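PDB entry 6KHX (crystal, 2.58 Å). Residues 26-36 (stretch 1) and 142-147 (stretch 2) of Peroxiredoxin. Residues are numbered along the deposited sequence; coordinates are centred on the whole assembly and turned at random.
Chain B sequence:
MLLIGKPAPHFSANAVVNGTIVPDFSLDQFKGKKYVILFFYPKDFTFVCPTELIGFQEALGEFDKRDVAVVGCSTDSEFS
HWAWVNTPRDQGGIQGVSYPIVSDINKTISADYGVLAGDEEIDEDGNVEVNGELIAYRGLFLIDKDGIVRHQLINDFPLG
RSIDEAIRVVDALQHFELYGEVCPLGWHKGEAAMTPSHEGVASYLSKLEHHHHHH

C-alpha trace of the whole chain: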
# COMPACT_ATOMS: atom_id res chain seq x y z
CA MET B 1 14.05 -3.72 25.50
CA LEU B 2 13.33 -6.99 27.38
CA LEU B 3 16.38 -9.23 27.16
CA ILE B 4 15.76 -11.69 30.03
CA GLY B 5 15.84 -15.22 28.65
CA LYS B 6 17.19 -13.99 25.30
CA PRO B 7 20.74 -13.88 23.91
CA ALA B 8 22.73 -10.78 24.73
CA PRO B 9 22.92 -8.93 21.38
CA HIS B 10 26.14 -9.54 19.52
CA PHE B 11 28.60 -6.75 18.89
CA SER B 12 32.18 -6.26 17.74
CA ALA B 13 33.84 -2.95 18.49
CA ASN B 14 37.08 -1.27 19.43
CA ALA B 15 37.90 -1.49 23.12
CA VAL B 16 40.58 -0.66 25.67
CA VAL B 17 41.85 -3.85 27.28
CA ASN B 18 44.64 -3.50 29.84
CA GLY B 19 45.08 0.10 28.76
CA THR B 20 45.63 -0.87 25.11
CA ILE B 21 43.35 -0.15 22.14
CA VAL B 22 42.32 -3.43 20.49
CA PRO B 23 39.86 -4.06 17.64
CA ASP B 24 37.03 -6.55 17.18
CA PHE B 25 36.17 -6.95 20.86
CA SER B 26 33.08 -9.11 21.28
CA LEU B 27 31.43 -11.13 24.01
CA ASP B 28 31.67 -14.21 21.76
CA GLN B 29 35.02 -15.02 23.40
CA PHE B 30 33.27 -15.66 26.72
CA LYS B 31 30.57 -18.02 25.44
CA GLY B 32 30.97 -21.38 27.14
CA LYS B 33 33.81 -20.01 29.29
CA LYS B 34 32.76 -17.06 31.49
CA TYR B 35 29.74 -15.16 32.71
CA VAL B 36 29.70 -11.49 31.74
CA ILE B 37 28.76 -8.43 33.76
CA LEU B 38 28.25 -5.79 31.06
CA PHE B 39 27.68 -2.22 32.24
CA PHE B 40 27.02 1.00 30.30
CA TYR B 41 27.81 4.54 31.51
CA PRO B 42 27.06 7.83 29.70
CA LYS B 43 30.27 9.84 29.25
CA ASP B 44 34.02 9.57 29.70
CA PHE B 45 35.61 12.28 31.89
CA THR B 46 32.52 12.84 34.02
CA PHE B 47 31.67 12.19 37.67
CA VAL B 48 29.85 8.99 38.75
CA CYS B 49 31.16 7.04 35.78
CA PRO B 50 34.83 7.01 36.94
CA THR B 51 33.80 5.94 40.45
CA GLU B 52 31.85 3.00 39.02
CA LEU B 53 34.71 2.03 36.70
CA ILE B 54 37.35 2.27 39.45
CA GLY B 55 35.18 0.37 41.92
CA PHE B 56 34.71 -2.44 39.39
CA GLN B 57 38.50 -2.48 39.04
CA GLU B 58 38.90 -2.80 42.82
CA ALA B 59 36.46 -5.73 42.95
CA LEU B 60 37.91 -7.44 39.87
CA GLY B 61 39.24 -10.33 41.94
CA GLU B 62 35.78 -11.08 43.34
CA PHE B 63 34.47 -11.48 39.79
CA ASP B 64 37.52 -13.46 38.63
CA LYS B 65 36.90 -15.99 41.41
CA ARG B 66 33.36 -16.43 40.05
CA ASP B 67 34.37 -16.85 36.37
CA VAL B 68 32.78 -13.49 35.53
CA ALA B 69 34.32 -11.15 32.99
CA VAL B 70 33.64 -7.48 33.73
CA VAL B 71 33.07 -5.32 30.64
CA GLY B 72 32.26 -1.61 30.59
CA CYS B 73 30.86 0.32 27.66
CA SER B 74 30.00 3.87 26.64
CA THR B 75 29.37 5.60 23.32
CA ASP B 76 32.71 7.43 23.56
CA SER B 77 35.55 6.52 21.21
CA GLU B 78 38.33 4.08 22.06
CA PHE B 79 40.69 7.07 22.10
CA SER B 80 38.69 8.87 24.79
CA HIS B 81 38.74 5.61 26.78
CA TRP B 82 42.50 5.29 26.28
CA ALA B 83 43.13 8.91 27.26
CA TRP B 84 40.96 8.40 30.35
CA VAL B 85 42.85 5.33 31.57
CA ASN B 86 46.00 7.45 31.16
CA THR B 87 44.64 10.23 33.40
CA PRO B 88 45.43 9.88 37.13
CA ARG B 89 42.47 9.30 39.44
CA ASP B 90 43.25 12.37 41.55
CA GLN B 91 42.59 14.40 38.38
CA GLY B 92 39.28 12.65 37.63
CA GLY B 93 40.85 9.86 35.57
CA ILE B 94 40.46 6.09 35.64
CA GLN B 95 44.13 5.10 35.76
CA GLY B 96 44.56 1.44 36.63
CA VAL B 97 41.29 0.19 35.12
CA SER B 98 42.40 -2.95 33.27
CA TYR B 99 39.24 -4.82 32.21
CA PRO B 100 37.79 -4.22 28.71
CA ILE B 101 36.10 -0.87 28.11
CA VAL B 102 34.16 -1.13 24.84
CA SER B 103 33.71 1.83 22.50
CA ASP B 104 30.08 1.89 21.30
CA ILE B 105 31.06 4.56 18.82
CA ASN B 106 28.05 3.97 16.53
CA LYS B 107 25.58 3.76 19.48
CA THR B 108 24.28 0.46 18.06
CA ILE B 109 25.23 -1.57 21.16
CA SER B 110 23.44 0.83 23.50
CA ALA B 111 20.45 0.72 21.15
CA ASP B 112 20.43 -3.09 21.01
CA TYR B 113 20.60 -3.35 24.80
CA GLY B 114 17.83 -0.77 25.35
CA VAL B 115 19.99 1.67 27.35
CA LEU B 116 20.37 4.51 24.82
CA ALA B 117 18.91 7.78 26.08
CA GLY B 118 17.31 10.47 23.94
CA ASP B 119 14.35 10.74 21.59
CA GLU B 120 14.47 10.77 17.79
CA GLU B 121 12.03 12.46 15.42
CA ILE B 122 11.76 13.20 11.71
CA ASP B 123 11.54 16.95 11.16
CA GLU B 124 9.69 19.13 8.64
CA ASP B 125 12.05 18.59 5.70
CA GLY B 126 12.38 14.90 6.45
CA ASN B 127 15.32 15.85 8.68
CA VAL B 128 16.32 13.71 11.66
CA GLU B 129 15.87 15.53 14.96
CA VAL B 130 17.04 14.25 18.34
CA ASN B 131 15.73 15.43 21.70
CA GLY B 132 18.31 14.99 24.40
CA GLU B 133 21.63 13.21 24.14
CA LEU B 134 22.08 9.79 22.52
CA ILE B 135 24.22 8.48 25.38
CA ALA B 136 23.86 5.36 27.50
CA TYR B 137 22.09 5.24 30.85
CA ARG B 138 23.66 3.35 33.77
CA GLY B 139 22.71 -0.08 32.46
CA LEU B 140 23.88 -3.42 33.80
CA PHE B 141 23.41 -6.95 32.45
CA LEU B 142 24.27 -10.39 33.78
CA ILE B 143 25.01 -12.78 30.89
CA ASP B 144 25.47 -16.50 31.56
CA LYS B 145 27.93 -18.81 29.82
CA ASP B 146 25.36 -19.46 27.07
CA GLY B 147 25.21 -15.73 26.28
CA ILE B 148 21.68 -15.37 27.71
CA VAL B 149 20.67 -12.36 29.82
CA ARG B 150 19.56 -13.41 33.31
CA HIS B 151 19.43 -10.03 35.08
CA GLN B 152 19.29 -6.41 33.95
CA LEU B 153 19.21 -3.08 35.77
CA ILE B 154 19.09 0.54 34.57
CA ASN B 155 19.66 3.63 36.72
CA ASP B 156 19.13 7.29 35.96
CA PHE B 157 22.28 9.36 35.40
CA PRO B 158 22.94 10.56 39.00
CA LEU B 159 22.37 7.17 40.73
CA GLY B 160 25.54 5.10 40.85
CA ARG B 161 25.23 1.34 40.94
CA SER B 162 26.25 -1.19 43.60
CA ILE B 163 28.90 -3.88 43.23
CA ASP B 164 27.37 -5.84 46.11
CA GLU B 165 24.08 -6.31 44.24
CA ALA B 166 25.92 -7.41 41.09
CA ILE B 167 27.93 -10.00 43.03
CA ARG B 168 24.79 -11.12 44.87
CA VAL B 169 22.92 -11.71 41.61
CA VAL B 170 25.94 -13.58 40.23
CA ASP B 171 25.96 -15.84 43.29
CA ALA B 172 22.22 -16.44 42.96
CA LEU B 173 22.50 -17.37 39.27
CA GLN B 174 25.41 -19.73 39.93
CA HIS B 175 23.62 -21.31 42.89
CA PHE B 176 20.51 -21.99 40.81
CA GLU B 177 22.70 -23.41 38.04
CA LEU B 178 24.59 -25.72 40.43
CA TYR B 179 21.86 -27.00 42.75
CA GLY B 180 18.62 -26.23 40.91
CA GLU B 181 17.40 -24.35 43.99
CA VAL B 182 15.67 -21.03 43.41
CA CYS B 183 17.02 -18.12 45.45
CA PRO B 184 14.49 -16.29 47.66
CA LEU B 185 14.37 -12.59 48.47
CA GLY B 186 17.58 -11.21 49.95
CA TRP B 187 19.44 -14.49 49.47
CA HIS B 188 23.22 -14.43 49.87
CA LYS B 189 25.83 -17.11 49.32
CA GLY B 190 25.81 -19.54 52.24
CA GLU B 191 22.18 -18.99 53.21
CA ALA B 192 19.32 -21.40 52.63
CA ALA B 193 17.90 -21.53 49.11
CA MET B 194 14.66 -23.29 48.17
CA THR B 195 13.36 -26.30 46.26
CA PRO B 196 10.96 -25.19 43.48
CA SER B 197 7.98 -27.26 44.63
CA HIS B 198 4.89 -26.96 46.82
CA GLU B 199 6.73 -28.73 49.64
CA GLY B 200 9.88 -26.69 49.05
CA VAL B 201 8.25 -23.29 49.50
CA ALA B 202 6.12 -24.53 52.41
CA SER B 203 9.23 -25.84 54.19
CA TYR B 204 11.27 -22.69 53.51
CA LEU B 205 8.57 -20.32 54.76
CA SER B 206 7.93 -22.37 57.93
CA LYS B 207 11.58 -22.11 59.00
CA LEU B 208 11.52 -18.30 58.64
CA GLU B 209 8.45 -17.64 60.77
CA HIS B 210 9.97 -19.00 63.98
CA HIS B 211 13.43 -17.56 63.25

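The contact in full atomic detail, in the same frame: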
# COMPACT_ATOMS: atom_id res chain seq x y z
N SER B 26 34.43 -8.57 21.28
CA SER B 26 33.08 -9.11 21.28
C SER B 26 32.92 -10.01 22.49
O SER B 26 33.90 -10.55 23.02
CB SER B 26 32.80 -9.90 19.99
OG SER B 26 31.54 -10.55 20.05
N LEU B 27 31.68 -10.21 22.91
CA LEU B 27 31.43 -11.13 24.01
C LEU B 27 31.40 -12.58 23.56
O LEU B 27 31.22 -13.47 24.39
CB LEU B 27 30.12 -10.77 24.73
CG LEU B 27 30.05 -9.36 25.32
CD1 LEU B 27 28.79 -9.17 26.16
CD2 LEU B 27 31.30 -9.03 26.14
N ASP B 28 31.58 -12.84 22.26
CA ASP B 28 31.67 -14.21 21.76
C ASP B 28 32.75 -15.00 22.50
O ASP B 28 32.55 -16.17 22.84
CB ASP B 28 31.97 -14.20 20.26
CG ASP B 28 30.76 -13.83 19.42
OD1 ASP B 28 29.64 -13.74 19.98
OD2 ASP B 28 30.93 -13.60 18.20
N GLN B 29 33.89 -14.35 22.77
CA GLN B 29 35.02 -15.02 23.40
C GLN B 29 34.65 -15.66 24.73
O GLN B 29 35.30 -16.63 25.15
CB GLN B 29 36.16 -14.02 23.60
CG GLN B 29 35.77 -12.84 24.46
CD GLN B 29 36.86 -11.80 24.52
OE1 GLN B 29 37.94 -12.04 25.08
NE2 GLN B 29 36.61 -10.64 23.92
N PHE B 30 33.63 -15.15 25.41
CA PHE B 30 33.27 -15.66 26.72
C PHE B 30 32.25 -16.78 26.67
O PHE B 30 32.06 -17.47 27.68
CB PHE B 30 32.73 -14.54 27.62
CG PHE B 30 33.66 -13.37 27.73
CD1 PHE B 30 34.90 -13.51 28.32
CD2 PHE B 30 33.29 -12.12 27.25
CE1 PHE B 30 35.77 -12.44 28.42
CE2 PHE B 30 34.14 -11.04 27.34
CZ PHE B 30 35.39 -11.20 27.93
N LYS B 31 31.60 -17.00 25.52
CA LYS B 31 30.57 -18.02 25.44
C LYS B 31 31.15 -19.39 25.77
O LYS B 31 32.20 -19.78 25.23
CB LYS B 31 29.93 -18.04 24.06
CG LYS B 31 28.93 -16.92 23.81
CD LYS B 31 27.98 -17.30 22.67
CE LYS B 31 27.38 -16.06 22.02
NZ LYS B 31 26.55 -16.41 20.84
N GLY B 32 30.50 -20.09 26.69
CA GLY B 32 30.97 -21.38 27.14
C GLY B 32 32.12 -21.32 28.12
O GLY B 32 32.54 -22.38 28.61
N LYS B 33 32.64 -20.13 28.43
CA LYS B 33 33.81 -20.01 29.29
C LYS B 33 33.55 -19.15 30.52
O LYS B 33 33.91 -19.56 31.64
CB LYS B 33 34.99 -19.42 28.50
CG LYS B 33 35.34 -20.17 27.23
CD LYS B 33 36.57 -19.55 26.58
CE LYS B 33 36.91 -20.22 25.26
NZ LYS B 33 38.03 -19.50 24.58
N LYS B 34 32.96 -17.97 30.37
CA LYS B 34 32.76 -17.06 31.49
C LYS B 34 31.38 -16.42 31.44
O LYS B 34 30.82 -16.20 30.36
CB LYS B 34 33.84 -15.97 31.50
CG LYS B 34 35.26 -16.50 31.62
CD LYS B 34 36.25 -15.39 31.92
CE LYS B 34 37.56 -15.98 32.44
NZ LYS B 34 37.38 -16.88 33.62
N TYR B 35 30.84 -16.11 32.62
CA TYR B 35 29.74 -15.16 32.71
C TYR B 35 30.25 -13.77 32.35
O TYR B 35 31.45 -13.52 32.33
CB TYR B 35 29.15 -15.12 34.12
CG TYR B 35 28.74 -16.45 34.67
CD1 TYR B 35 29.68 -17.32 35.23
CD2 TYR B 35 27.41 -16.85 34.66
CE1 TYR B 35 29.31 -18.54 35.74
CE2 TYR B 35 27.03 -18.08 35.17
CZ TYR B 35 27.98 -18.91 35.71
OH TYR B 35 27.61 -20.13 36.23
N VAL B 36 29.33 -12.87 32.05
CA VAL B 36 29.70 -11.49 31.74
C VAL B 36 28.82 -10.55 32.55
O VAL B 36 27.59 -10.69 32.57
CB VAL B 36 29.58 -11.17 30.24
CG1 VAL B 36 30.02 -9.74 29.97
CG2 VAL B 36 30.40 -12.15 29.41
N LEU B 142 23.62 -9.13 33.45
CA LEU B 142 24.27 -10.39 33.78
C LEU B 142 24.00 -11.38 32.64
O LEU B 142 22.85 -11.67 32.32
CB LEU B 142 23.74 -10.94 35.10
CG LEU B 142 24.32 -12.31 35.47
CD1 LEU B 142 25.84 -12.24 35.50
CD2 LEU B 142 23.76 -12.81 36.80
N ILE B 143 25.08 -11.88 32.03
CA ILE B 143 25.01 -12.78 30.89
C ILE B 143 25.65 -14.10 31.31
O ILE B 143 26.79 -14.12 31.78
CB ILE B 143 25.74 -12.18 29.67
CG1 ILE B 143 25.20 -10.78 29.36
CG2 ILE B 143 25.61 -13.09 28.47
CD1 ILE B 143 26.10 -9.98 28.45
N ASP B 144 24.92 -15.21 31.14
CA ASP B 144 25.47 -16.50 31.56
C ASP B 144 26.41 -17.05 30.49
O ASP B 144 26.66 -16.42 29.46
CB ASP B 144 24.34 -17.47 31.95
CG ASP B 144 23.49 -17.95 30.77
OD1 ASP B 144 23.92 -17.88 29.60
OD2 ASP B 144 22.36 -18.42 31.03
N LYS B 145 26.95 -18.24 30.74
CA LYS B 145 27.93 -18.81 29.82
C LYS B 145 27.33 -19.17 28.47
O LYS B 145 28.08 -19.39 27.52
CB LYS B 145 28.61 -20.03 30.44
CG LYS B 145 29.59 -19.69 31.55
CD LYS B 145 30.31 -20.93 32.03
CE LYS B 145 31.28 -20.64 33.15
NZ LYS B 145 31.96 -21.89 33.59
N ASP B 146 26.01 -19.25 28.36
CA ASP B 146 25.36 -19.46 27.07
C ASP B 146 25.10 -18.16 26.32
O ASP B 146 24.56 -18.20 25.21
CB ASP B 146 24.03 -20.21 27.26
CG ASP B 146 24.21 -21.63 27.77
OD1 ASP B 146 25.23 -22.28 27.43
OD2 ASP B 146 23.32 -22.10 28.50
N GLY B 147 25.47 -17.01 26.90
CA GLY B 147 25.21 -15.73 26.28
C GLY B 147 23.82 -15.19 26.49
O GLY B 147 23.42 -14.25 25.79
O HOH W 1 29.06 -15.66 28.13

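Two segments more than 100 residues apart in the chain meet where a pair of antiparallel strands gives way to turns. Stretch 1 passes through a short 3-10 segment, Asp-28 to Phe-30, and a loop before entering its strand at Tyr-35; stretch 2 leaves its strand after Ile-143 and folds into a type I beta turn from Asp-144 to Gly-147. Val-36 and Ile-143 form an antiparallel hydrogen-bonded pair, their CA atoms 4.9 Å apart: Val-36 N donates to Ile-143 O (2.8 Å) and Ile-143 N donates to Val-36 O (2.8 Å), both nearly straight. The same two carbonyls also receive CA-H...O contacts, Tyr-35 CA to Ile-143 O at 3.3 Å and Leu-142 CA to Val-36 O at 3.5 Å.

Beyond this pair the backbones no longer bond directly. Lys-34 O and Asp-144 O lie 4.3 Å apart, two acceptors with no proton to share, and a water bridges them by donating to Lys-34 O (2.9 Å) and to Asp-144 O (2.8 Å). Direct bonding resumes further out, where Gly-32 N donates to Lys-145 O (2.7 Å, 167°). The loop presenting this amide is braced by Phe-30 O, which accepts from Lys-33 N (2.8 Å) and Lys-34 N (2.9 Å). The opposing turn is closed by Gly-147 N to Asp-144 O (2.9 Å) and reinforced by Asp-146 N to Asp-144 OD1 (2.8 Å). Gly-147 has a positive phi at which a CB would be jammed against the preceding carbonyl; it would also sit tightly against Lys-31 CE, at 3.4 Å.

Among the side chains, Val-36 and Ile-143 share one face of the sheet, with Val-36 CB 4.0 Å from Ile-143 CB. Ile-143 reaches on to Leu-27, whose CB points toward stretch 2; Leu-27 CD1 meets Ile-143 CD1 at 3.6 Å, an apolar contact that ties the start of stretch 1 to the strand pair.

Lys-145 has the largest area covered by the partner stretch. Its extended chain runs beside the backbone of Lys-33 and Lys-34, with Lys-145 CG 3.7 Å from Lys-34 C and Lys-145 CE 3.2 Å from Lys-33 O. Lys-145 CG also lies over one face of the Tyr-35 ring, so the aliphatic part of a charged residue packs against an aromatic surface; Tyr-35 CE1 is 3.9 Å from Lys-145 CE. The ring also approaches Asp-144, with Tyr-35 CD2 3.7 Å from Asp-144 CA, while the Tyr-35 hydroxyl is hydrogen-bonded elsewhere in the structure.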